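Local coordinates for protein serine acetyltransferase (Entamoeba histolytica, PDB 3Q1X) that probably transfers an acetyl group from acetyl-CoA to the hydroxyl of L-serine in cysteine biosynthesis, and binds serine on a left-handed beta-helix, at residues 1-13 with 57-69. Sequence-based numbering, arbitrary orientation.
Sequences MDNYIYSIAHQLY and TESHIASELTKLV
Glu58 reaches out from the N-cap position of helix 59-79 and slots its carboxylate among three aromatic side chains of helix 2-18: Tyr6, His10 and Tyr13. A fully extended side chain, its CG trans to N (chi1 173°), carries the carboxylate across to His10, whose ND1 donates to OE1 of Glu58 at 3.0 Å. The bond is moderately bent, 153° at the hydrogen, and meets OE1 on its syn side, somewhat out of the carboxylate plane; a second, weak bond runs from the same ND1 to OE2. Ring and carboxylate planes are strongly inclined to each other. If His10 carried a positive charge, this carboxylate would probably stabilise it. Glu58 OE2 also lies 3.2 Å from Tyr6 CE1, approaching that ring obliquely. Tyr13 lies against the base of the same glutamate: CB of Glu58 sits over one face of the Tyr13 ring, 3.8 Å from its centroid, in a CH-pi contact, and the Thr57-Glu58 peptide covers the same face. Ile61 CD1 meets the ring at its edge instead.

Beyond this polar end the interface turns apolar. Ala9 CB rests 3.6 Å from CA of Ala62, and the backbones come closest here, Ala9 CA and Ala62 CA being 5.0 Å apart, as two small side chains allow. Ile5 is a knob in the hole formed by Ala62, Leu65, Thr66 and Val69; its CG2 lies 3.6 Å from Thr66 OG1, which itself bonds back to Ala62 O, while CD1 meets Val69 tip to tip. Met1 SD closes the row on Val69 CG1.

The axes of residues 2-13 and 59-69 approach to 8.7 Å and cross steeply, with N-to-C directions 128° apart. Helix 82-113 packs on Tyr4, Gln11 and Leu65, and helix 36-45 on Leu68, placing the pair within the N-terminal helical region, apart from the beta-helix strands.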
loop_
_atom_site.group_PDB
_atom_site.type_symbol
_atom_site.label_atom_id
_atom_site.label_comp_id
_atom_site.label_asym_id
_atom_site.label_seq_id
_atom_site.Cartn_x
_atom_site.Cartn_y
_atom_site.Cartn_z
ATOM N N MET A 1 -30.703 -6.320 -21.017
ATOM C CA MET A 1 -29.280 -5.904 -20.805
ATOM C C MET A 1 -28.273 -6.697 -21.654
ATOM O O MET A 1 -27.255 -6.147 -22.083
ATOM C CB MET A 1 -28.922 -5.983 -19.316
ATOM C CG MET A 1 -27.630 -5.256 -18.918
ATOM S SD MET A 1 -27.368 -5.141 -17.128
ATOM C CE MET A 1 -27.884 -6.773 -16.579
ATOM N N ASP A 2 -28.551 -7.977 -21.911
ATOM C CA ASP A 2 -27.638 -8.799 -22.715
ATOM C C ASP A 2 -27.488 -8.305 -24.159
ATOM O O ASP A 2 -26.408 -8.416 -24.748
ATOM C CB ASP A 2 -28.048 -10.273 -22.693
ATOM C CG ASP A 2 -27.902 -10.901 -21.311
ATOM O OD1 ASP A 2 -26.756 -11.045 -20.817
ATOM O OD2 ASP A 2 -28.938 -11.267 -20.726
ATOM N N ASN A 3 -28.564 -7.752 -24.719
ATOM C CA ASN A 3 -28.523 -7.212 -26.079
ATOM C C ASN A 3 -27.711 -5.922 -26.151
ATOM O O ASN A 3 -26.994 -5.697 -27.128
ATOM C CB ASN A 3 -29.935 -7.027 -26.643
ATOM C CG ASN A 3 -30.679 -8.351 -26.809
ATOM O OD1 ASN A 3 -30.066 -9.407 -26.942
ATOM N ND2 ASN A 3 -32.009 -8.294 -26.800
ATOM N N TYR A 4 -27.811 -5.099 -25.104
ATOM C CA TYR A 4 -26.994 -3.888 -24.982
ATOM C C TYR A 4 -25.520 -4.252 -24.783
ATOM O O TYR A 4 -24.645 -3.604 -25.345
ATOM C CB TYR A 4 -27.504 -2.984 -23.844
ATOM C CG TYR A 4 -27.009 -1.547 -23.908
ATOM C CD1 TYR A 4 -27.248 -0.754 -25.033
ATOM C CD2 TYR A 4 -26.311 -0.974 -22.838
ATOM C CE1 TYR A 4 -26.797 0.564 -25.100
ATOM C CE2 TYR A 4 -25.859 0.364 -22.899
ATOM C CZ TYR A 4 -26.103 1.114 -24.038
ATOM O OH TYR A 4 -25.679 2.420 -24.126
ATOM N N ILE A 5 -25.260 -5.301 -24.006
ATOM C CA ILE A 5 -23.898 -5.823 -23.810
ATOM C C ILE A 5 -23.304 -6.252 -25.142
ATOM O O ILE A 5 -22.186 -5.855 -25.471
ATOM C CB ILE A 5 -23.847 -7.009 -22.802
ATOM C CG1 ILE A 5 -24.058 -6.501 -21.374
ATOM C CG2 ILE A 5 -22.514 -7.761 -22.898
ATOM C CD1 ILE A 5 -24.382 -7.585 -20.356
ATOM N N TYR A 6 -24.063 -7.030 -25.916
ATOM C CA TYR A 6 -23.601 -7.441 -27.241
ATOM C C TYR A 6 -23.194 -6.240 -28.111
ATOM O O TYR A 6 -22.158 -6.284 -28.786
ATOM C CB TYR A 6 -24.629 -8.295 -28.007
ATOM C CG TYR A 6 -24.230 -8.312 -29.461
ATOM C CD1 TYR A 6 -23.264 -9.205 -29.932
ATOM C CD2 TYR A 6 -24.721 -7.356 -30.348
ATOM C CE1 TYR A 6 -22.847 -9.176 -31.256
ATOM C CE2 TYR A 6 -24.297 -7.315 -31.679
ATOM C CZ TYR A 6 -23.368 -8.230 -32.124
ATOM O OH TYR A 6 -22.960 -8.188 -33.436
ATOM N N SER A 7 -24.017 -5.187 -28.104
ATOM C CA SER A 7 -23.768 -4.005 -28.940
ATOM C C SER A 7 -22.535 -3.245 -28.483
ATOM O O SER A 7 -21.751 -2.773 -29.306
ATOM C CB SER A 7 -24.978 -3.066 -28.965
ATOM O OG SER A 7 -25.063 -2.267 -27.788
ATOM N N ILE A 8 -22.379 -3.131 -27.164
ATOM C CA ILE A 8 -21.225 -2.445 -26.590
ATOM C C ILE A 8 -19.945 -3.254 -26.825
ATOM O O ILE A 8 -18.917 -2.686 -27.186
ATOM C CB ILE A 8 -21.441 -2.086 -25.083
ATOM C CG1 ILE A 8 -22.591 -1.071 -24.915
ATOM C CG2 ILE A 8 -20.158 -1.565 -24.429
ATOM C CD1 ILE A 8 -22.407 0.272 -25.629
ATOM N N ALA A 9 -20.008 -4.573 -26.645
ATOM C CA ALA A 9 -18.854 -5.441 -26.911
ATOM C C ALA A 9 -18.454 -5.426 -28.381
ATOM O O ALA A 9 -17.272 -5.521 -28.708
ATOM C CB ALA A 9 -19.129 -6.864 -26.461
ATOM N N HIS A 10 -19.449 -5.317 -29.263
ATOM C CA HIS A 10 -19.182 -5.171 -30.689
ATOM C C HIS A 10 -18.395 -3.889 -30.989
ATOM O O HIS A 10 -17.412 -3.935 -31.729
ATOM C CB HIS A 10 -20.471 -5.217 -31.514
ATOM C CG HIS A 10 -20.245 -4.986 -32.976
ATOM N ND1 HIS A 10 -19.654 -5.924 -33.794
ATOM C CD2 HIS A 10 -20.500 -3.911 -33.760
ATOM C CE1 HIS A 10 -19.566 -5.443 -35.022
ATOM N NE2 HIS A 10 -20.072 -4.223 -35.028
ATOM N N GLN A 11 -18.833 -2.762 -30.419
ATOM C CA GLN A 11 -18.163 -1.467 -30.606
ATOM C C GLN A 11 -16.728 -1.483 -30.066
ATOM O O GLN A 11 -15.798 -1.089 -30.770
ATOM C CB GLN A 11 -18.971 -0.313 -29.988
ATOM C CG GLN A 11 -18.244 1.034 -30.058
ATOM C CD GLN A 11 -19.128 2.236 -29.762
ATOM O OE1 GLN A 11 -20.236 2.106 -29.239
ATOM N NE2 GLN A 11 -18.619 3.426 -30.078
ATOM N N LEU A 12 -16.566 -1.957 -28.832
ATOM C CA LEU A 12 -15.247 -2.111 -28.206
ATOM C C LEU A 12 -14.320 -3.019 -29.027
ATOM O O LEU A 12 -13.119 -2.750 -29.153
ATOM C CB LEU A 12 -15.395 -2.645 -26.777
ATOM C CG LEU A 12 -15.956 -1.705 -25.700
ATOM C CD1 LEU A 12 -16.235 -2.478 -24.412
ATOM C CD2 LEU A 12 -15.039 -0.519 -25.416
ATOM N N TYR A 13 -14.881 -4.079 -29.601
ATOM C CA TYR A 13 -14.092 -4.978 -30.441
ATOM C C TYR A 13 -13.591 -4.301 -31.720
ATOM O O TYR A 13 -12.428 -4.476 -32.107
ATOM C CB TYR A 13 -14.877 -6.253 -30.768
ATOM C CG TYR A 13 -14.094 -7.235 -31.610
ATOM C CD1 TYR A 13 -13.023 -7.947 -31.070
ATOM C CD2 TYR A 13 -14.422 -7.446 -32.951
ATOM C CE1 TYR A 13 -12.296 -8.849 -31.845
ATOM C CE2 TYR A 13 -13.704 -8.344 -33.732
ATOM C CZ TYR A 13 -12.644 -9.042 -33.172
ATOM O OH TYR A 13 -11.932 -9.929 -33.942
ATOM N N THR A 57 -11.871 -12.468 -29.665
ATOM C CA THR A 57 -12.841 -12.752 -30.751
ATOM C C THR A 57 -14.062 -11.819 -30.957
ATOM O O THR A 57 -14.706 -11.884 -32.007
ATOM C CB THR A 57 -13.413 -14.189 -30.601
ATOM O OG1 THR A 57 -13.801 -14.408 -29.238
ATOM C CG2 THR A 57 -12.384 -15.247 -31.019
ATOM N N GLU A 58 -14.353 -10.964 -29.975
ATOM C CA GLU A 58 -15.654 -10.256 -29.791
ATOM C C GLU A 58 -16.561 -11.040 -28.849
ATOM O O GLU A 58 -17.046 -10.489 -27.859
ATOM C CB GLU A 58 -16.419 -9.897 -31.084
ATOM C CG GLU A 58 -17.827 -9.315 -30.775
ATOM C CD GLU A 58 -18.546 -8.648 -31.949
ATOM O OE1 GLU A 58 -17.885 -8.155 -32.884
ATOM O OE2 GLU A 58 -19.795 -8.593 -31.911
ATOM N N SER A 59 -16.789 -12.315 -29.160
ATOM C CA SER A 59 -17.550 -13.194 -28.274
ATOM C C SER A 59 -16.889 -13.286 -26.904
ATOM O O SER A 59 -17.578 -13.304 -25.886
ATOM C CB SER A 59 -17.715 -14.594 -28.872
ATOM O OG SER A 59 -18.383 -15.449 -27.954
ATOM N N HIS A 60 -15.559 -13.327 -26.878
ATOM C CA HIS A 60 -14.851 -13.393 -25.601
ATOM C C HIS A 60 -14.868 -12.054 -24.854
ATOM O O HIS A 60 -14.975 -12.043 -23.628
ATOM C CB HIS A 60 -13.425 -13.928 -25.761
ATOM C CG HIS A 60 -12.986 -14.819 -24.635
ATOM N ND1 HIS A 60 -13.343 -14.595 -23.319
ATOM C CD2 HIS A 60 -12.205 -15.926 -24.627
ATOM C CE1 HIS A 60 -12.812 -15.533 -22.555
ATOM N NE2 HIS A 60 -12.110 -16.349 -23.323
ATOM N N ILE A 61 -14.778 -10.940 -25.586
ATOM C CA ILE A 61 -14.946 -9.607 -24.986
ATOM C C ILE A 61 -16.343 -9.481 -24.364
ATOM O O ILE A 61 -16.478 -9.033 -23.217
ATOM C CB ILE A 61 -14.676 -8.442 -25.986
ATOM C CG1 ILE A 61 -13.192 -8.397 -26.376
ATOM C CG2 ILE A 61 -15.094 -7.096 -25.376
ATOM C CD1 ILE A 61 -12.829 -7.290 -27.360
ATOM N N ALA A 62 -17.363 -9.896 -25.120
ATOM C CA ALA A 62 -18.740 -9.944 -24.633
ATOM C C ALA A 62 -18.883 -10.810 -23.385
ATOM O O ALA A 62 -19.549 -10.413 -22.434
ATOM C CB ALA A 62 -19.690 -10.431 -25.730
ATOM N N SER A 63 -18.257 -11.988 -23.411
ATOM C CA SER A 63 -18.226 -12.909 -22.271
ATOM C C SER A 63 -17.670 -12.251 -21.003
ATOM O O SER A 63 -18.297 -12.311 -19.943
ATOM C CB SER A 63 -17.419 -14.166 -22.628
ATOM O OG SER A 63 -17.491 -15.139 -21.596
ATOM N N GLU A 64 -16.509 -11.607 -21.116
ATOM C CA GLU A 64 -15.913 -10.910 -19.971
ATOM C C GLU A 64 -16.749 -9.717 -19.523
ATOM O O GLU A 64 -16.905 -9.468 -18.321
ATOM C CB GLU A 64 -14.479 -10.463 -20.282
ATOM C CG GLU A 64 -13.525 -11.592 -20.696
ATOM C CD GLU A 64 -13.229 -12.610 -19.595
ATOM O OE1 GLU A 64 -13.517 -12.359 -18.402
ATOM O OE2 GLU A 64 -12.690 -13.682 -19.939
ATOM N N LEU A 65 -17.307 -8.995 -20.493
ATOM C CA LEU A 65 -18.142 -7.840 -20.184
ATOM C C LEU A 65 -19.382 -8.258 -19.389
ATOM O O LEU A 65 -19.793 -7.557 -18.457
ATOM C CB LEU A 65 -18.523 -7.083 -21.463
ATOM C CG LEU A 65 -19.297 -5.779 -21.290
ATOM C CD1 LEU A 65 -18.592 -4.841 -20.320
ATOM C CD2 LEU A 65 -19.516 -5.100 -22.637
ATOM N N THR A 66 -19.961 -9.404 -19.758
ATOM C CA THR A 66 -21.103 -9.995 -19.052
ATOM C C THR A 66 -20.743 -10.351 -17.608
ATOM O O THR A 66 -21.510 -10.058 -16.686
ATOM C CB THR A 66 -21.625 -11.254 -19.803
ATOM O OG1 THR A 66 -22.014 -10.873 -21.128
ATOM C CG2 THR A 66 -22.835 -11.885 -19.086
ATOM N N LYS A 67 -19.584 -10.982 -17.419
ATOM C CA LYS A 67 -19.127 -11.340 -16.075
ATOM C C LYS A 67 -18.974 -10.101 -15.204
ATOM O O LYS A 67 -19.406 -10.099 -14.047
ATOM C CB LYS A 67 -17.814 -12.125 -16.115
ATOM C CG LYS A 67 -17.941 -13.527 -16.674
ATOM C CD LYS A 67 -16.765 -14.387 -16.216
ATOM C CE LYS A 67 -16.268 -15.322 -17.312
ATOM N NZ LYS A 67 -17.265 -16.354 -17.702
ATOM N N LEU A 68 -18.373 -9.054 -15.767
ATOM C CA LEU A 68 -18.238 -7.765 -15.077
ATOM C C LEU A 68 -19.585 -7.118 -14.756
ATOM O O LEU A 68 -19.810 -6.676 -13.629
ATOM C CB LEU A 68 -17.379 -6.786 -15.884
ATOM C CG LEU A 68 -17.063 -5.448 -15.196
ATOM C CD1 LEU A 68 -16.212 -5.616 -13.933
ATOM C CD2 LEU A 68 -16.417 -4.489 -16.159
ATOM N N VAL A 69 -20.466 -7.054 -15.755
ATOM C CA VAL A 69 -21.801 -6.490 -15.582
ATOM C C VAL A 69 -22.572 -7.226 -14.482
ATOM O O VAL A 69 -23.175 -6.601 -13.612
ATOM C CB VAL A 69 -22.591 -6.487 -16.930
ATOM C CG1 VAL A 69 -24.101 -6.514 -16.697
ATOM C CG2 VAL A 69 -22.192 -5.282 -17.762
#